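PDB 6WO6: RavA from Legionella pneumophila str. Paris, which is an effector of unknown biochemical activity, probably acting in host cells during infection. Local coordinates for residues S93-R98 / E131-L136; Y85-R90 / N117-L122. The protein carries 2 engineered substitutions. One frame throughout, in Å; residues are numbered along the deposited sequence.

Contact 1: residues S93-R98 / E131-L136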
loop_
_atom_site.group_PDB
_atom_site.type_symbol
_atom_site.label_atom_id
_atom_site.label_comp_id
_atom_site.label_asym_id
_atom_site.label_seq_id
_atom_site.Cartn_x
_atom_site.Cartn_y
_atom_site.Cartn_z
ATOM N N SER A 93 -9.486 13.007 -8.551
ATOM C CA SER A 93 -10.449 12.637 -7.521
ATOM C C SER A 93 -10.217 11.235 -6.971
ATOM O O SER A 93 -10.853 10.868 -5.978
ATOM C CB SER A 93 -11.875 12.754 -8.065
ATOM O OG SER A 93 -12.078 11.880 -9.160
ATOM N N LEU A 94 -9.335 10.446 -7.591
ATOM C CA LEU A 94 -8.914 9.192 -6.975
ATOM C C LEU A 94 -8.142 9.444 -5.688
ATOM O O LEU A 94 -8.218 8.640 -4.751
ATOM C CB LEU A 94 -8.063 8.379 -7.951
ATOM C CG LEU A 94 -8.719 7.895 -9.245
ATOM C CD1 LEU A 94 -7.685 7.253 -10.158
ATOM C CD2 LEU A 94 -9.845 6.921 -8.952
ATOM N N LEU A 95 -7.401 10.551 -5.621
ATOM C CA LEU A 95 -6.638 10.931 -4.438
ATOM C C LEU A 95 -7.404 11.869 -3.511
ATOM O O LEU A 95 -6.821 12.374 -2.546
ATOM C CB LEU A 95 -5.319 11.589 -4.850
ATOM C CG LEU A 95 -4.288 10.710 -5.555
ATOM C CD1 LEU A 95 -3.046 11.518 -5.888
ATOM C CD2 LEU A 95 -3.934 9.509 -4.692
ATOM N N ASP A 96 -8.677 12.115 -3.781
ATOM C CA ASP A 96 -9.472 13.007 -2.943
ATOM C C ASP A 96 -9.722 12.361 -1.587
ATOM O O ASP A 96 -10.327 11.282 -1.529
ATOM C CB ASP A 96 -10.797 13.330 -3.629
ATOM C CG ASP A 96 -11.631 14.333 -2.853
ATOM O OD1 ASP A 96 -11.064 15.077 -2.025
ATOM O OD2 ASP A 96 -12.860 14.370 -3.068
ATOM N N PRO A 97 -9.273 12.965 -0.482
ATOM C CA PRO A 97 -9.551 12.369 0.836
ATOM C C PRO A 97 -11.034 12.237 1.133
ATOM O O PRO A 97 -11.439 11.280 1.804
ATOM C CB PRO A 97 -8.861 13.335 1.810
ATOM C CG PRO A 97 -7.821 14.028 0.990
ATOM C CD PRO A 97 -8.415 14.157 -0.382
ATOM N N ARG A 98 -11.859 13.167 0.647
ATOM C CA ARG A 98 -13.300 13.076 0.839
ATOM C C ARG A 98 -13.929 11.933 0.054
ATOM O O ARG A 98 -15.080 11.576 0.328
ATOM C CB ARG A 98 -13.967 14.397 0.450
ATOM N N GLU A 131 1.576 7.802 -9.666
ATOM C CA GLU A 131 1.210 6.400 -9.846
ATOM C C GLU A 131 1.272 5.635 -8.530
ATOM O O GLU A 131 0.365 4.855 -8.216
ATOM C CB GLU A 131 2.121 5.745 -10.886
ATOM C CG GLU A 131 2.253 6.508 -12.202
ATOM C CD GLU A 131 3.382 7.528 -12.187
ATOM O OE1 GLU A 131 3.753 8.004 -11.095
ATOM O OE2 GLU A 131 3.906 7.850 -13.273
ATOM N N VAL A 132 2.334 5.841 -7.747
ATOM C CA VAL A 132 2.474 5.126 -6.481
ATOM C C VAL A 132 1.347 5.499 -5.524
ATOM O O VAL A 132 0.751 4.630 -4.877
ATOM C CB VAL A 132 3.859 5.397 -5.865
ATOM C CG1 VAL A 132 3.963 4.775 -4.489
ATOM C CG2 VAL A 132 4.953 4.860 -6.774
ATOM N N ALA A 133 1.030 6.793 -5.426
ATOM C CA ALA A 133 -0.004 7.228 -4.493
ATOM C C ALA A 133 -1.363 6.644 -4.861
ATOM O O ALA A 133 -2.087 6.139 -3.991
ATOM C CB ALA A 133 -0.068 8.756 -4.454
ATOM N N ILE A 134 -1.722 6.695 -6.147
ATOM C CA ILE A 134 -3.025 6.195 -6.572
ATOM C C ILE A 134 -3.088 4.680 -6.430
ATOM O O ILE A 134 -4.118 4.124 -6.028
ATOM C CB ILE A 134 -3.333 6.642 -8.014
ATOM C CG1 ILE A 134 -3.397 8.169 -8.106
ATOM C CG2 ILE A 134 -4.647 6.042 -8.486
ATOM C CD1 ILE A 134 -3.629 8.686 -9.512
ATOM N N ALA A 135 -1.992 3.985 -6.750
ATOM C CA ALA A 135 -1.974 2.536 -6.583
ATOM C C ALA A 135 -2.128 2.155 -5.115
ATOM O O ALA A 135 -2.856 1.210 -4.784
ATOM C CB ALA A 135 -0.686 1.956 -7.167
ATOM N N LEU A 136 -1.467 2.894 -4.218
ATOM C CA LEU A 136 -1.618 2.646 -2.789
ATOM C C LEU A 136 -3.057 2.870 -2.345
ATOM O O LEU A 136 -3.622 2.064 -1.598
ATOM C CB LEU A 136 -0.668 3.547 -2.002
ATOM C CG LEU A 136 -0.747 3.438 -0.478
ATOM C CD1 LEU A 136 0.074 2.261 0.027
ATOM C CD2 LEU A 136 -0.308 4.731 0.184
#
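No aromatic ring or other flat side chain lies between Leu94 and Leu95 on one side and Ala133 and Ile134 on the other. The flat group that does take part is the Ala133–Ile134 peptide, over whose face a Leu95 methyl rests, with CD2 3.9 Å from Ala133 C. This is loop-on-helix packing in an all-helical fold: the turn that follows helix 77-92 sets two leucines against the first turn of helix 131-141. Ile134 serves both of them by dividing its branches. Its CG1 stands beside the backbone N (chi1 -62°) and goes to Leu95, while CG2, anti to that N, goes to Leu94. Leu94 brings CD1 to within 3.7 Å of Ile134 CG2, the two side chains crossing at about a right angle. Leu95 also crosses Ile134 nearly perpendicularly, but it touches with more than one carbon: CG and CD2 each lie 3.7 Å from Ile134 CG1. Chi2 of -180° sends Leu95 CD1 straight out and turns CD2 to the side, where it meets that carbon.

Around this apolar patch, Leu94 continues onto Pro102, Met105 and Ile106 of helix 102-107, and Ile134 reaches Phe163 of helix 162-181. The isoleucine therefore lies between the loop and the next long helix. Arg137 NH1 also hydrogen-bonds to Asp96 O, joining the same loop to the same helix 131-141. Beside the Leu95 contact with Ile134, the same CD2 methyl approaches Ala133 CB at 3.9 Å.

Contact 2: residues Y85-R90 / N117-L122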
loop_
_atom_site.group_PDB
_atom_site.type_symbol
_atom_site.label_atom_id
_atom_site.label_comp_id
_atom_site.label_asym_id
_atom_site.label_seq_id
_atom_site.Cartn_x
_atom_site.Cartn_y
_atom_site.Cartn_z
ATOM N N TYR A 85 -10.419 19.154 -18.678
ATOM C CA TYR A 85 -10.750 19.313 -17.265
ATOM C C TYR A 85 -11.400 18.053 -16.714
ATOM O O TYR A 85 -11.129 17.658 -15.577
ATOM C CB TYR A 85 -11.670 20.515 -17.050
ATOM C CG TYR A 85 -12.306 20.533 -15.672
ATOM C CD1 TYR A 85 -11.606 21.002 -14.568
ATOM C CD2 TYR A 85 -13.601 20.066 -15.473
ATOM C CE1 TYR A 85 -12.177 21.012 -13.305
ATOM C CE2 TYR A 85 -14.179 20.069 -14.216
ATOM C CZ TYR A 85 -13.464 20.544 -13.135
ATOM O OH TYR A 85 -14.036 20.552 -11.882
ATOM N N GLN A 86 -12.275 17.420 -17.500
ATOM C CA GLN A 86 -12.916 16.185 -17.058
ATOM C C GLN A 86 -11.882 15.102 -16.786
ATOM O O GLN A 86 -11.929 14.425 -15.751
ATOM C CB GLN A 86 -13.924 15.715 -18.108
ATOM C CG GLN A 86 -15.213 16.514 -18.137
ATOM C CD GLN A 86 -16.100 16.220 -16.946
ATOM O OE1 GLN A 86 -16.824 15.225 -16.929
ATOM N NE2 GLN A 86 -16.046 17.085 -15.941
ATOM N N VAL A 87 -10.939 14.926 -17.714
ATOM C CA VAL A 87 -9.888 13.925 -17.533
ATOM C C VAL A 87 -9.130 14.175 -16.233
ATOM O O VAL A 87 -8.995 13.278 -15.384
ATOM C CB VAL A 87 -8.936 13.918 -18.743
ATOM C CG1 VAL A 87 -7.733 13.024 -18.466
ATOM C CG2 VAL A 87 -9.671 13.457 -19.991
ATOM N N LYS A 88 -8.631 15.401 -16.051
ATOM C CA LYS A 88 -7.814 15.673 -14.871
ATOM C C LYS A 88 -8.629 15.569 -13.585
ATOM O O LYS A 88 -8.136 15.050 -12.576
ATOM C CB LYS A 88 -7.153 17.047 -14.976
ATOM C CG LYS A 88 -6.363 17.424 -13.727
ATOM C CD LYS A 88 -5.100 18.204 -14.052
ATOM C CE LYS A 88 -4.397 18.661 -12.778
ATOM N NZ LYS A 88 -3.156 19.433 -13.068
ATOM N N LYS A 89 -9.875 16.047 -13.596
ATOM C CA LYS A 89 -10.706 15.994 -12.399
ATOM C C LYS A 89 -10.988 14.553 -11.998
ATOM O O LYS A 89 -10.861 14.187 -10.822
ATOM C CB LYS A 89 -12.011 16.758 -12.638
ATOM C CG LYS A 89 -12.970 16.759 -11.458
ATOM C CD LYS A 89 -12.357 17.469 -10.262
ATOM C CE LYS A 89 -12.440 16.614 -9.006
ATOM N NZ LYS A 89 -11.503 17.095 -7.950
ATOM N N ARG A 90 -11.361 13.712 -12.967
ATOM C CA ARG A 90 -11.679 12.327 -12.648
ATOM C C ARG A 90 -10.447 11.546 -12.212
ATOM O O ARG A 90 -10.559 10.635 -11.385
ATOM C CB ARG A 90 -12.347 11.650 -13.844
ATOM C CG ARG A 90 -13.717 12.213 -14.165
ATOM C CD ARG A 90 -14.348 11.507 -15.348
ATOM N NE ARG A 90 -15.599 12.146 -15.741
ATOM C CZ ARG A 90 -16.366 11.733 -16.742
ATOM N NH1 ARG A 90 -16.011 10.675 -17.458
ATOM N NH2 ARG A 90 -17.490 12.378 -17.028
ATOM N N ASN A 117 -9.022 7.930 -24.441
ATOM C CA ASN A 117 -8.309 7.531 -25.646
ATOM C C ASN A 117 -7.859 8.740 -26.459
ATOM O O ASN A 117 -6.745 8.749 -26.994
ATOM C CB ASN A 117 -9.195 6.621 -26.501
ATOM C CG ASN A 117 -8.470 6.066 -27.711
ATOM O OD1 ASN A 117 -7.270 5.794 -27.662
ATOM N ND2 ASN A 117 -9.199 5.897 -28.810
ATOM N N ASN A 118 -8.711 9.764 -26.555
ATOM C CA ASN A 118 -8.323 11.001 -27.222
ATOM C C ASN A 118 -7.309 11.777 -26.391
ATOM O O ASN A 118 -6.327 12.302 -26.928
ATOM C CB ASN A 118 -9.558 11.861 -27.494
ATOM C CG ASN A 118 -10.518 11.214 -28.474
ATOM O OD1 ASN A 118 -10.103 10.639 -29.480
ATOM N ND2 ASN A 118 -11.812 11.306 -28.185
ATOM N N PHE A 119 -7.532 11.859 -25.081
ATOM C CA PHE A 119 -6.651 12.578 -24.162
ATOM C C PHE A 119 -5.741 11.630 -23.396
ATOM O O PHE A 119 -5.520 11.803 -22.194
ATOM C CB PHE A 119 -7.475 13.424 -23.195
ATOM C CG PHE A 119 -8.254 14.525 -23.858
ATOM C CD1 PHE A 119 -9.510 14.282 -24.391
ATOM C CD2 PHE A 119 -7.734 15.808 -23.938
ATOM C CE1 PHE A 119 -10.230 15.295 -24.999
ATOM C CE2 PHE A 119 -8.452 16.828 -24.544
ATOM C CZ PHE A 119 -9.701 16.571 -25.074
ATOM N N ASN A 120 -5.197 10.615 -24.070
ATOM C CA ASN A 120 -4.376 9.630 -23.372
ATOM C C ASN A 120 -3.042 10.225 -22.935
ATOM O O ASN A 120 -2.555 9.923 -21.839
ATOM C CB ASN A 120 -4.156 8.407 -24.257
ATOM C CG ASN A 120 -3.626 7.219 -23.481
ATOM O OD1 ASN A 120 -2.415 7.011 -23.389
ATOM N ND2 ASN A 120 -4.534 6.432 -22.910
ATOM N N LYS A 121 -2.432 11.062 -23.779
ATOM C CA LYS A 121 -1.212 11.755 -23.375
ATOM C C LYS A 121 -1.460 12.621 -22.144
ATOM O O LYS A 121 -0.651 12.632 -21.207
ATOM C CB LYS A 121 -0.679 12.603 -24.532
ATOM C CG LYS A 121 -0.457 11.830 -25.826
ATOM N N LEU A 122 -2.588 13.337 -22.120
ATOM C CA LEU A 122 -2.936 14.138 -20.950
ATOM C C LEU A 122 -3.157 13.259 -19.725
ATOM O O LEU A 122 -2.757 13.622 -18.613
ATOM C CB LEU A 122 -4.183 14.971 -21.237
ATOM C CG LEU A 122 -4.751 15.694 -20.014
ATOM C CD1 LEU A 122 -3.804 16.789 -19.547
ATOM C CD2 LEU A 122 -6.131 16.253 -20.296
#
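Val87 meets both Phe119 and Leu122, and all three side chains are buried. It projects from helix 77-92 toward the short break where helix 115-118 gives way to helix 120-127. Phe119 is that break: its backbone leaves helical geometry, and it also sits at the N-cap position of the following helix. Val87 splits its work between its branches. CG2 lies 3.9 Å from Phe119 CB, so the closest approach is to the root of that side chain. With CG anti to the carbonyl carbon (chi1 -64°), the Phe119 ring heads for Gln83 and Ala84 of helix 77-92 and for Leu42 and Ser46 of helix 38-51. Next to it, Val87 CB and CG1 each stand 4.0 Å from Leu122 CD2, and these two side chains run past each other in opposite directions.

The far side is looser and open to solvent. Asn117, Asn118 and Lys121 are exposed and make no contact with 85-90, while Asn120 ND2 bonds back to Phe116 O. No hydrogen bond crosses between 85-90 and 117-122, which implies that this pairing rests on shape and on burying aliphatic carbon, without directional bonds.

Contacts 1 and 2 interlock along the chain: 85-90 and then 93-98 supply the first halves, 117-122 and then 131-136 the second, so their segments alternate. Helix 77-92 thus packs on the 115-127 region through its body, while the loop just beyond its end packs on helix 131-141, the helix that follows 120-127. The two contacts, about 16 Å apart between centres, do not touch except by adjoining in sequence. The centre of contact 1 is about 11 Å, and that of contact 2 about 25 Å, from the centre of the elongated chain; contact 2 is the more fully buried. Neither can be tied to a known ligand or active site.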